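Local coordinates for protein AHL synthase (PDB 3P2H) that probably makes an N-acyl-L-homoserine lactone quorum-sensing signal from S-adenosyl-L-methionine and a fatty acyl chain delivered on acyl carrier protein, at residues Y22-F27 and R102-T106; M1-E7 and T52-R58; F83-A88 and A161-I167. The protein carries 3 engineered substitutions. All blocks are in the same frame, centred on the assembly; numbering follows the deposited sequence.

Contact 1: residues Y22-F27 and R102-T106. With NOO (N-(3-oxocyclohex-1-en-1-yl)octanamide), chain C; MTA (5'-deoxy-5'-methylthioadenosine), chain B.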
loop_
_atom_site.group_PDB
_atom_site.type_symbol
_atom_site.label_atom_id
_atom_site.label_comp_id
_atom_site.label_asym_id
_atom_site.label_seq_id
_atom_site.Cartn_x
_atom_site.Cartn_y
_atom_site.Cartn_z
ATOM N N TYR A 22 9.768 8.020 -7.945
ATOM C CA TYR A 22 8.392 8.420 -7.702
ATOM C C TYR A 22 8.120 8.428 -6.208
ATOM O O TYR A 22 7.457 9.325 -5.698
ATOM C CB TYR A 22 7.413 7.475 -8.384
ATOM C CG TYR A 22 5.974 7.843 -8.107
ATOM C CD1 TYR A 22 5.398 8.978 -8.683
ATOM C CD2 TYR A 22 5.194 7.073 -7.251
ATOM C CE1 TYR A 22 4.077 9.329 -8.411
ATOM C CE2 TYR A 22 3.878 7.416 -6.973
ATOM C CZ TYR A 22 3.326 8.541 -7.554
ATOM O OH TYR A 22 2.026 8.872 -7.275
ATOM N N ARG A 23 8.633 7.426 -5.501
ATOM C CA ARG A 23 8.428 7.368 -4.062
ATOM C C ARG A 23 9.145 8.518 -3.364
ATOM O O ARG A 23 8.628 9.078 -2.400
ATOM C CB ARG A 23 8.882 6.012 -3.510
ATOM C CG ARG A 23 7.811 4.938 -3.670
ATOM C CD ARG A 23 8.297 3.546 -3.304
ATOM N NE ARG A 23 8.889 3.472 -1.975
ATOM C CZ ARG A 23 9.262 2.335 -1.401
ATOM N NH1 ARG A 23 9.089 1.188 -2.043
ATOM N NH2 ARG A 23 9.821 2.343 -0.200
ATOM N N TYR A 24 10.327 8.879 -3.854
ATOM C CA TYR A 24 11.065 9.984 -3.259
ATOM C C TYR A 24 10.239 11.264 -3.364
ATOM O O TYR A 24 10.081 12.001 -2.395
ATOM C CB TYR A 24 12.397 10.217 -3.974
ATOM C CG TYR A 24 13.165 11.387 -3.390
ATOM C CD1 TYR A 24 13.953 11.226 -2.248
ATOM C CD2 TYR A 24 13.050 12.668 -3.934
ATOM C CE1 TYR A 24 14.605 12.310 -1.658
ATOM C CE2 TYR A 24 13.696 13.764 -3.350
ATOM C CZ TYR A 24 14.471 13.574 -2.209
ATOM O OH TYR A 24 15.095 14.640 -1.602
ATOM N N ARG A 25 9.716 11.524 -4.553
ATOM C CA ARG A 25 8.928 12.725 -4.780
ATOM C C ARG A 25 7.662 12.803 -3.927
ATOM O O ARG A 25 7.289 13.875 -3.462
ATOM C CB ARG A 25 8.592 12.836 -6.269
ATOM C CG ARG A 25 9.833 13.125 -7.120
ATOM C CD ARG A 25 9.518 13.169 -8.604
ATOM N NE ARG A 25 9.563 11.846 -9.216
ATOM C CZ ARG A 25 8.726 11.446 -10.168
ATOM N NH1 ARG A 25 7.787 12.275 -10.603
ATOM N NH2 ARG A 25 8.823 10.225 -10.686
ATOM N N VAL A 26 7.013 11.668 -3.705
ATOM C CA VAL A 26 5.792 11.652 -2.909
ATOM C C VAL A 26 6.033 11.663 -1.396
ATOM O O VAL A 26 5.570 12.558 -0.684
ATOM C CB VAL A 26 4.927 10.415 -3.236
ATOM C CG1 VAL A 26 3.725 10.362 -2.294
ATOM C CG2 VAL A 26 4.460 10.466 -4.680
ATOM N N PHE A 27 6.767 10.668 -0.911
ATOM C CA PHE A 27 7.013 10.540 0.514
ATOM C C PHE A 27 8.039 11.475 1.120
ATOM O O PHE A 27 7.934 11.822 2.293
ATOM C CB PHE A 27 7.352 9.082 0.820
ATOM C CG PHE A 27 6.283 8.136 0.374
ATOM C CD1 PHE A 27 5.110 8.001 1.107
ATOM C CD2 PHE A 27 6.399 7.459 -0.831
ATOM C CE1 PHE A 27 4.069 7.208 0.638
ATOM C CE2 PHE A 27 5.357 6.667 -1.306
ATOM C CZ PHE A 27 4.193 6.542 -0.571
ATOM N N ARG A 102 3.269 2.187 1.579
ATOM C CA ARG A 102 3.719 3.078 0.518
ATOM C C ARG A 102 2.659 3.152 -0.578
ATOM O O ARG A 102 2.929 2.888 -1.750
ATOM C CB ARG A 102 5.054 2.590 -0.060
ATOM C CG ARG A 102 6.239 2.679 0.906
ATOM C CD ARG A 102 6.510 4.117 1.352
ATOM N NE ARG A 102 7.823 4.271 1.980
ATOM C CZ ARG A 102 8.149 3.822 3.191
ATOM N NH1 ARG A 102 9.375 4.012 3.660
ATOM N NH2 ARG A 102 7.251 3.190 3.942
ATOM N N PHE A 103 1.447 3.509 -0.175
ATOM C CA PHE A 103 0.322 3.612 -1.090
ATOM C C PHE A 103 0.083 5.077 -1.438
ATOM O O PHE A 103 -0.124 5.903 -0.555
ATOM C CB PHE A 103 -0.935 3.027 -0.440
ATOM C CG PHE A 103 -2.129 2.986 -1.347
ATOM C CD1 PHE A 103 -2.268 1.979 -2.291
ATOM C CD2 PHE A 103 -3.127 3.956 -1.249
ATOM C CE1 PHE A 103 -3.382 1.932 -3.122
ATOM C CE2 PHE A 103 -4.248 3.917 -2.081
ATOM C CZ PHE A 103 -4.374 2.901 -3.018
ATOM N N ALA A 104 0.107 5.388 -2.728
ATOM C CA ALA A 104 -0.101 6.757 -3.180
ATOM C C ALA A 104 -0.617 6.803 -4.615
ATOM O O ALA A 104 -0.361 5.895 -5.413
ATOM C CB ALA A 104 1.205 7.533 -3.079
ATOM N N ALA A 105 -1.337 7.873 -4.934
ATOM C CA ALA A 105 -1.883 8.074 -6.268
ATOM C C ALA A 105 -1.783 9.558 -6.627
ATOM O O ALA A 105 -2.133 10.422 -5.823
ATOM C CB ALA A 105 -3.326 7.620 -6.317
ATOM N N THR A 106 -1.287 9.839 -7.827
ATOM C CA THR A 106 -1.136 11.205 -8.322
ATOM C C THR A 106 -2.218 11.495 -9.366
ATOM O O THR A 106 -3.327 11.908 -9.029
ATOM C CB THR A 106 0.235 11.415 -8.999
ATOM O OG1 THR A 106 1.282 11.193 -8.048
ATOM C CG2 THR A 106 0.344 12.836 -9.545
HETATM C C1 NOO C . -1.506 9.375 1.102
HETATM O O1 NOO C . -2.467 10.119 1.268
HETATM C C2 NOO C . -1.447 7.972 1.693
HETATM C C3 NOO C . -0.238 7.367 2.060
HETATM C C4 NOO C . 1.066 8.078 1.643
HETATM C C5 NOO C . 0.960 8.929 0.315
HETATM C C6 NOO C . -0.275 9.881 0.285
HETATM N N7 NOO C . -0.108 6.124 2.812
HETATM C C8 NOO C . 0.698 4.961 2.700
HETATM O O8 NOO C . 1.921 4.968 2.600
HETATM C C9 NOO C . 0.033 3.567 2.704
HETATM C C10 NOO C . -1.454 3.413 3.117
HETATM C C11 NOO C . -1.681 2.002 3.726
HETATM C C12 NOO C . -3.031 1.388 3.314
HETATM C C13 NOO C . -3.273 0.046 4.038
HETATM C C14 NOO C . -4.773 -0.197 4.293
HETATM C C15 NOO C . -5.037 -1.620 4.795
HETATM C CS MTA B . 3.454 5.319 7.531
HETATM S "S5'" MTA B . 3.154 6.658 8.724
HETATM C "C5'" MTA B . 4.402 7.874 8.203
HETATM C "C4'" MTA B . 5.673 7.800 9.053
HETATM O "O4'" MTA B . 6.251 6.478 8.871
HETATM C "C2'" MTA B . 7.844 7.955 8.004
HETATM O "O2'" MTA B . 9.137 8.565 8.051
HETATM C "C3'" MTA B . 6.672 8.849 8.544
HETATM O "O3'" MTA B . 7.139 9.629 9.651
HETATM C "C1'" MTA B . 7.689 6.674 8.844
HETATM N N9 MTA B . 8.310 5.498 8.200
HETATM C C8 MTA B . 8.002 4.957 6.975
HETATM N N7 MTA B . 8.743 3.922 6.719
HETATM C C5 MTA B . 9.584 3.719 7.767
HETATM C C6 MTA B . 10.610 2.764 8.075
HETATM N N6 MTA B . 10.915 1.760 7.175
HETATM N N1 MTA B . 11.276 2.867 9.272
HETATM C C2 MTA B . 10.993 3.850 10.176
HETATM N N3 MTA B . 10.018 4.764 9.891
HETATM C C4 MTA B . 9.309 4.741 8.738
#
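Arg102 passes across one face of the Phe27 ring before its head reaches the nucleoside. Its CB lies 4.1 Å from Phe27 CZ, and CG sits over a face of the Arg23 guanidinium. A bend at chi2 (-61°) then brings CD over the centre of the Phe27 ring, 3.8 Å from the centroid, a CH-pi contact; Val26 CG1 covers the opposite face. Arg102 NE comes within 3.5 Å of Arg23 NH2, the two guanidinium planes turned 70° apart. Glu43 forms salt bridges with both arginines, Asp48 takes Arg23 and Asp45 takes Arg102, which probably offsets the like charges. At the tip, Arg102 NH1 and NH2 both address N7 of the MTA adenine, at 3.1 and 3.2 Å; both bonds are bent and weak, and N7 lies at the edge of the guanidinium.

The Phe27 ring also borders the inhibitor NOO, whose C4 is 3.3 Å from CE1 at the ring edge. The NOO amide oxygen O8 accepts a weak bond from Phe103 N. Farther along, Val26 CG1 and NOO C5 both meet Ala104 CB. Tyr22, with CG anti to the backbone N, extends its OH to a hydrogen bond with Thr106 OG1 at 2.6 Å; OG1 lies at the edge of the Tyr22 ring, in its plane.

Phe27 and residues 102-104 thus line the inhibitor pocket, and Arg102 serves the MTA site as well. The 22-27 turns of helix 13-30 cross 103-105, the last part of strand 97-105, at 88°. Strand 64-72 pairs with strand 97-105 and also meets Tyr22 and Arg23, while Phe103 turns away from helix 13-30 to pack on helix 120-133.

Contact 2: residues M1-E7 and T52-R58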
loop_
_atom_site.group_PDB
_atom_site.type_symbol
_atom_site.label_atom_id
_atom_site.label_comp_id
_atom_site.label_asym_id
_atom_site.label_seq_id
_atom_site.Cartn_x
_atom_site.Cartn_y
_atom_site.Cartn_z
ATOM N N MET A 1 -5.953 5.762 -15.235
ATOM C CA MET A 1 -4.591 5.164 -15.254
ATOM C C MET A 1 -4.642 3.665 -15.537
ATOM O O MET A 1 -5.710 3.055 -15.551
ATOM C CB MET A 1 -3.902 5.391 -13.908
ATOM C CG MET A 1 -4.656 4.781 -12.739
ATOM S SD MET A 1 -3.557 4.396 -11.382
ATOM C CE MET A 1 -3.511 5.979 -10.517
ATOM N N GLN A 2 -3.472 3.084 -15.765
ATOM C CA GLN A 2 -3.346 1.659 -16.033
ATOM C C GLN A 2 -2.433 1.127 -14.928
ATOM O O GLN A 2 -1.449 1.772 -14.576
ATOM C CB GLN A 2 -2.722 1.449 -17.419
ATOM C CG GLN A 2 -2.620 0.005 -17.865
ATOM C CD GLN A 2 -2.650 -0.135 -19.383
ATOM O OE1 GLN A 2 -1.782 0.386 -20.086
ATOM N NE2 GLN A 2 -3.659 -0.835 -19.893
ATOM N N THR A 3 -2.760 -0.035 -14.376
ATOM C CA THR A 3 -1.958 -0.590 -13.289
ATOM C C THR A 3 -1.059 -1.753 -13.710
ATOM O O THR A 3 -1.414 -2.554 -14.576
ATOM C CB THR A 3 -2.861 -1.043 -12.130
ATOM O OG1 THR A 3 -3.717 -2.096 -12.579
ATOM C CG2 THR A 3 -3.723 0.127 -11.642
ATOM N N PHE A 4 0.109 -1.824 -13.078
ATOM C CA PHE A 4 1.102 -2.854 -13.358
ATOM C C PHE A 4 1.575 -3.470 -12.052
ATOM O O PHE A 4 2.132 -2.776 -11.204
ATOM C CB PHE A 4 2.312 -2.248 -14.078
ATOM C CG PHE A 4 1.975 -1.602 -15.384
ATOM C CD1 PHE A 4 1.279 -0.395 -15.423
ATOM C CD2 PHE A 4 2.333 -2.209 -16.583
ATOM C CE1 PHE A 4 0.946 0.195 -16.634
ATOM C CE2 PHE A 4 1.999 -1.622 -17.802
ATOM C CZ PHE A 4 1.307 -0.422 -17.826
ATOM N N VAL A 5 1.351 -4.771 -11.896
ATOM C CA VAL A 5 1.768 -5.476 -10.692
ATOM C C VAL A 5 3.046 -6.273 -10.958
ATOM O O VAL A 5 3.096 -7.116 -11.858
ATOM C CB VAL A 5 0.667 -6.435 -10.202
ATOM C CG1 VAL A 5 1.103 -7.119 -8.924
ATOM C CG2 VAL A 5 -0.621 -5.663 -9.972
ATOM N N HIS A 6 4.072 -5.994 -10.164
ATOM C CA HIS A 6 5.361 -6.659 -10.288
ATOM C C HIS A 6 5.541 -7.613 -9.109
ATOM O O HIS A 6 5.696 -7.173 -7.970
ATOM C CB HIS A 6 6.481 -5.614 -10.288
ATOM C CG HIS A 6 6.381 -4.615 -11.401
ATOM N ND1 HIS A 6 7.011 -4.786 -12.617
ATOM C CD2 HIS A 6 5.705 -3.444 -11.492
ATOM C CE1 HIS A 6 6.728 -3.764 -13.405
ATOM N NE2 HIS A 6 5.938 -2.935 -12.747
ATOM N N GLU A 7 5.505 -8.914 -9.384
ATOM C CA GLU A 7 5.661 -9.928 -8.341
ATOM C C GLU A 7 6.576 -11.068 -8.789
ATOM O O GLU A 7 6.345 -12.226 -8.444
ATOM C CB GLU A 7 4.284 -10.481 -7.933
ATOM C CG GLU A 7 3.393 -10.841 -9.101
ATOM C CD GLU A 7 1.950 -11.145 -8.704
ATOM O OE1 GLU A 7 1.061 -10.942 -9.552
ATOM O OE2 GLU A 7 1.697 -11.595 -7.565
ATOM N N THR A 52 9.313 -8.558 -2.180
ATOM C CA THR A 52 8.289 -7.528 -2.050
ATOM C C THR A 52 7.466 -7.442 -3.328
ATOM O O THR A 52 8.000 -7.588 -4.423
ATOM C CB THR A 52 8.922 -6.150 -1.774
ATOM O OG1 THR A 52 9.715 -6.222 -0.583
ATOM C CG2 THR A 52 7.845 -5.094 -1.591
ATOM N N VAL A 53 6.162 -7.222 -3.184
ATOM C CA VAL A 53 5.277 -7.102 -4.341
ATOM C C VAL A 53 4.962 -5.625 -4.532
ATOM O O VAL A 53 4.713 -4.914 -3.558
ATOM C CB VAL A 53 3.958 -7.891 -4.129
ATOM C CG1 VAL A 53 3.005 -7.659 -5.294
ATOM C CG2 VAL A 53 4.270 -9.375 -3.995
ATOM N N TYR A 54 4.988 -5.162 -5.780
ATOM C CA TYR A 54 4.717 -3.753 -6.068
ATOM C C TYR A 54 3.641 -3.523 -7.119
ATOM O O TYR A 54 3.494 -4.291 -8.073
ATOM C CB TYR A 54 5.983 -3.046 -6.557
ATOM C CG TYR A 54 7.124 -3.015 -5.574
ATOM C CD1 TYR A 54 7.120 -2.135 -4.493
ATOM C CD2 TYR A 54 8.214 -3.867 -5.732
ATOM C CE1 TYR A 54 8.179 -2.104 -3.590
ATOM C CE2 TYR A 54 9.277 -3.847 -4.840
ATOM C CZ TYR A 54 9.256 -2.967 -3.773
ATOM O OH TYR A 54 10.315 -2.956 -2.898
ATOM N N VAL A 55 2.901 -2.438 -6.936
ATOM C CA VAL A 55 1.870 -2.046 -7.873
ATOM C C VAL A 55 2.256 -0.649 -8.343
ATOM O O VAL A 55 2.539 0.220 -7.524
ATOM C CB VAL A 55 0.477 -1.968 -7.205
ATOM C CG1 VAL A 55 -0.570 -1.524 -8.236
ATOM C CG2 VAL A 55 0.102 -3.312 -6.599
ATOM N N LEU A 56 2.298 -0.442 -9.655
ATOM C CA LEU A 56 2.620 0.874 -10.204
ATOM C C LEU A 56 1.487 1.302 -11.125
ATOM O O LEU A 56 0.974 0.499 -11.899
ATOM C CB LEU A 56 3.921 0.853 -11.022
ATOM C CG LEU A 56 5.242 0.373 -10.418
ATOM C CD1 LEU A 56 6.388 0.890 -11.275
ATOM C CD2 LEU A 56 5.395 0.876 -9.004
ATOM N N GLY A 57 1.090 2.562 -11.026
ATOM C CA GLY A 57 0.049 3.069 -11.899
ATOM C C GLY A 57 0.755 3.987 -12.872
ATOM O O GLY A 57 1.645 4.724 -12.462
ATOM N N ARG A 58 0.392 3.937 -14.149
ATOM C CA ARG A 58 1.028 4.793 -15.158
ATOM C C ARG A 58 -0.018 5.585 -15.940
ATOM O O ARG A 58 -1.076 5.063 -16.268
ATOM C CB ARG A 58 1.871 3.947 -16.119
ATOM C CG ARG A 58 3.093 3.295 -15.464
ATOM C CD ARG A 58 3.815 2.368 -16.427
ATOM N NE ARG A 58 4.993 1.726 -15.842
ATOM C CZ ARG A 58 6.184 2.304 -15.711
ATOM N NH1 ARG A 58 6.380 3.553 -16.121
ATOM N NH2 ARG A 58 7.190 1.621 -15.189
HETATM O O HOH W 1 5.686 -0.868 -14.591
HETATM O O HOH W 2 8.276 -6.865 -7.660
#
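Phe4 lays one ring face against Arg58: CE1 is 3.6 Å from Arg58 CD, itself 4.0 Å from the ring centroid in a CH-pi contact. The guanidinium is turned 87° from the ring, and with Arg58 CZ 5.7 Å from the Phe4 centroid any cation-pi attraction is weak at most. The extended chain from CG to NE (chi3 180°) lifts the head away from the ring, still above the face. Arg58 NE bonds a water that also bonds His6 NE2 at 2.8 Å and lies at the edge, in plane, of both imidazole and guanidinium. NH1 turns instead to Glu18 and Gly62. On the same face, His6 CD2 meets Leu56 CG crosswise at 4.0 Å.

Strands 2-6 and 53-58 form an antiparallel pair at the edge of the mixed sheet. Gln2–Arg58, Phe4–Leu56 and His6–Tyr54 are its hydrogen-bonded pairs, with six N-H...O bonds such as His6 N to Tyr54 O (2.8 Å, 168°). Across the other face, Val5 CG2 lies alongside Val55 CG2 at 4.2 Å, and Thr3 and Val55 pack on helix 120-133. Met1 SD rests there too, 3.9 Å from Gly57 CA, where glycine has no side chain. Leu56 and Tyr54 reach helix 13-30 from the opposite face.

Contact 3: residues F83-A88 and A161-I167. With MTA (5'-deoxy-5'-methylthioadenosine), chain B.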
loop_
_atom_site.group_PDB
_atom_site.type_symbol
_atom_site.label_atom_id
_atom_site.label_comp_id
_atom_site.label_asym_id
_atom_site.label_seq_id
_atom_site.Cartn_x
_atom_site.Cartn_y
_atom_site.Cartn_z
ATOM N N PHE A 83 5.753 0.289 13.920
ATOM C CA PHE A 83 4.627 0.890 14.625
ATOM C C PHE A 83 3.669 -0.094 15.299
ATOM O O PHE A 83 2.452 0.043 15.187
ATOM C CB PHE A 83 3.846 1.774 13.654
ATOM C CG PHE A 83 4.658 2.890 13.063
ATOM C CD1 PHE A 83 5.173 3.899 13.874
ATOM C CD2 PHE A 83 4.905 2.937 11.697
ATOM C CE1 PHE A 83 5.923 4.944 13.334
ATOM C CE2 PHE A 83 5.655 3.978 11.144
ATOM C CZ PHE A 83 6.164 4.984 11.968
ATOM N N PRO A 84 4.200 -1.076 16.040
ATOM C CA PRO A 84 3.319 -2.044 16.702
ATOM C C PRO A 84 2.377 -1.445 17.747
ATOM O O PRO A 84 1.311 -2.002 18.026
ATOM C CB PRO A 84 4.304 -3.032 17.319
ATOM C CG PRO A 84 5.469 -2.156 17.666
ATOM C CD PRO A 84 5.604 -1.295 16.429
ATOM N N HIS A 85 2.775 -0.312 18.321
ATOM C CA HIS A 85 1.980 0.349 19.349
ATOM C C HIS A 85 0.716 1.007 18.800
ATOM O O HIS A 85 -0.120 1.494 19.561
ATOM C CB HIS A 85 2.838 1.388 20.084
ATOM C CG HIS A 85 3.521 2.365 19.175
ATOM N ND1 HIS A 85 2.848 3.372 18.517
ATOM C CD2 HIS A 85 4.819 2.472 18.798
ATOM C CE1 HIS A 85 3.699 4.057 17.774
ATOM N NE2 HIS A 85 4.902 3.532 17.926
ATOM N N LEU A 86 0.569 1.020 17.481
ATOM C CA LEU A 86 -0.616 1.617 16.877
ATOM C C LEU A 86 -1.752 0.616 16.877
ATOM O O LEU A 86 -2.897 0.973 16.621
ATOM C CB LEU A 86 -0.339 2.055 15.436
ATOM C CG LEU A 86 0.570 3.264 15.196
ATOM C CD1 LEU A 86 0.520 3.630 13.717
ATOM C CD2 LEU A 86 0.124 4.435 16.036
ATOM N N LEU A 87 -1.425 -0.636 17.177
ATOM C CA LEU A 87 -2.403 -1.713 17.178
ATOM C C LEU A 87 -3.110 -1.963 18.494
ATOM O O LEU A 87 -2.518 -1.855 19.573
ATOM C CB LEU A 87 -1.745 -3.014 16.730
ATOM C CG LEU A 87 -1.343 -3.101 15.259
ATOM C CD1 LEU A 87 -0.585 -4.398 15.033
ATOM C CD2 LEU A 87 -2.581 -3.031 14.373
ATOM N N ALA A 88 -4.390 -2.308 18.390
ATOM C CA ALA A 88 -5.193 -2.608 19.560
ATOM C C ALA A 88 -4.675 -3.939 20.080
ATOM O O ALA A 88 -4.523 -4.132 21.286
ATOM C CB ALA A 88 -6.657 -2.726 19.172
ATOM N N ALA A 161 -7.912 -1.005 13.048
ATOM C CA ALA A 161 -7.177 -2.030 13.789
ATOM C C ALA A 161 -6.603 -1.398 15.055
ATOM O O ALA A 161 -6.005 -2.079 15.887
ATOM C CB ALA A 161 -6.046 -2.598 12.931
ATOM N N GLY A 162 -6.798 -0.087 15.187
ATOM C CA GLY A 162 -6.313 0.650 16.346
ATOM C C GLY A 162 -6.900 2.054 16.394
ATOM O O GLY A 162 -7.589 2.477 15.466
ATOM N N ALA A 163 -6.632 2.781 17.475
ATOM C CA ALA A 163 -7.145 4.138 17.617
ATOM C C ALA A 163 -6.283 5.089 16.799
ATOM O O ALA A 163 -5.084 4.875 16.659
ATOM C CB ALA A 163 -7.134 4.555 19.099
ATOM N N PRO A 164 -6.886 6.149 16.241
ATOM C CA PRO A 164 -6.130 7.114 15.440
ATOM C C PRO A 164 -5.135 7.920 16.270
ATOM O O PRO A 164 -5.353 8.177 17.451
ATOM C CB PRO A 164 -7.222 7.982 14.819
ATOM C CG PRO A 164 -8.311 7.926 15.831
ATOM C CD PRO A 164 -8.321 6.476 16.234
ATOM N N VAL A 165 -4.038 8.307 15.636
ATOM C CA VAL A 165 -2.991 9.068 16.297
ATOM C C VAL A 165 -2.368 9.999 15.266
ATOM O O VAL A 165 -2.352 9.695 14.073
ATOM C CB VAL A 165 -1.905 8.120 16.854
ATOM C CG1 VAL A 165 -1.244 7.378 15.711
ATOM C CG2 VAL A 165 -0.886 8.894 17.656
ATOM N N SER A 166 -1.879 11.144 15.723
ATOM C CA SER A 166 -1.251 12.100 14.826
ATOM C C SER A 166 0.260 11.958 14.989
ATOM O O SER A 166 0.806 12.225 16.061
ATOM C CB SER A 166 -1.707 13.519 15.173
ATOM O OG SER A 166 -1.162 14.478 14.278
ATOM N N ILE A 167 0.927 11.515 13.926
ATOM C CA ILE A 167 2.374 11.328 13.958
ATOM C C ILE A 167 3.073 12.455 13.208
ATOM O O ILE A 167 2.914 12.599 11.995
ATOM C CB ILE A 167 2.774 9.978 13.329
ATOM C CG1 ILE A 167 2.119 8.833 14.107
ATOM C CG2 ILE A 167 4.286 9.829 13.334
ATOM C CD1 ILE A 167 2.296 7.477 13.466
HETATM C CS MTA B . 3.454 5.319 7.531
HETATM S "S5'" MTA B . 3.154 6.658 8.724
HETATM C "C5'" MTA B . 4.402 7.874 8.203
HETATM C "C4'" MTA B . 5.673 7.800 9.053
HETATM O "O4'" MTA B . 6.251 6.478 8.871
HETATM C "C2'" MTA B . 7.844 7.955 8.004
HETATM O "O2'" MTA B . 9.137 8.565 8.051
HETATM C "C3'" MTA B . 6.672 8.849 8.544
HETATM O "O3'" MTA B . 7.139 9.629 9.651
HETATM C "C1'" MTA B . 7.689 6.674 8.844
HETATM N N9 MTA B . 8.310 5.498 8.200
HETATM C C8 MTA B . 8.002 4.957 6.975
HETATM N N7 MTA B . 8.743 3.922 6.719
HETATM C C5 MTA B . 9.584 3.719 7.767
HETATM C C6 MTA B . 10.610 2.764 8.075
HETATM N N6 MTA B . 10.915 1.760 7.175
HETATM N N1 MTA B . 11.276 2.867 9.272
HETATM C C2 MTA B . 10.993 3.850 10.176
HETATM N N3 MTA B . 10.018 4.764 9.891
HETATM C C4 MTA B . 9.309 4.741 8.738
HETATM O O HOH W 3 -4.022 2.898 15.022
#
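The backbones meet through one direct hydrogen bond, Ala88 N to Ala161 O (3.0 Å, 163°), with the donor in the carbonyl plane. Next to it, Gly162 CA lies 3.4 Å from Leu86 O in a nearly straight CA-H...O contact (171°). A water donates to both Leu86 O and Ala163 O, bridging the end of the 3-10 turn 84-86 to the loop at Ala163.

Leu86 buries the largest area of any residue here. Its two methyls divide the work: CD2 presses on Val165 CG1 at 3.3 Å, tighter than usual for two carbons, while CD1 meets Ile167 CD1 at 4.2 Å. The Leu86 and Val165 side chains cross at about a right angle; chi1 63° puts Val165 CG1, the branch that meets Leu86 CD2, between its backbone N and carbonyl carbon. Leu87 CD2 touches Ala161 CB. At the far end, Phe83 approaches Ile167 with CE1 and turns the CE2–CZ edge of its ring to the MTA ribose, CE2 being 3.4 Å from O4'.

The loop after helix 78-81 is thereby joined to the 157-160 and 165-167 end of the sheet. Strand 170-178 backs Ala161 and Ile167, and strand 138-144 meets Leu86 and Leu87.

Overall arrangement
All three contacts reach the same mixed sheet. Contacts 1 and 2 have centres about 13 Å apart and touch where Arg23 packs on Tyr54; helix 13-30 links strands 2-6 and 53-58 in the chain and supplies one side of contact 1. Contact 3 lies about 22 Å from contact 1 and 27 Å from contact 2, centre to centre, and across the chain's centre from contact 2. Along the chain, contact 1 alternates with each of the others, whereas contact 2 closes before contact 3 opens. Contacts 1 and 3 both touch MTA, at adenine and ribose, so the nucleoside site draws on two separate regions of the fold.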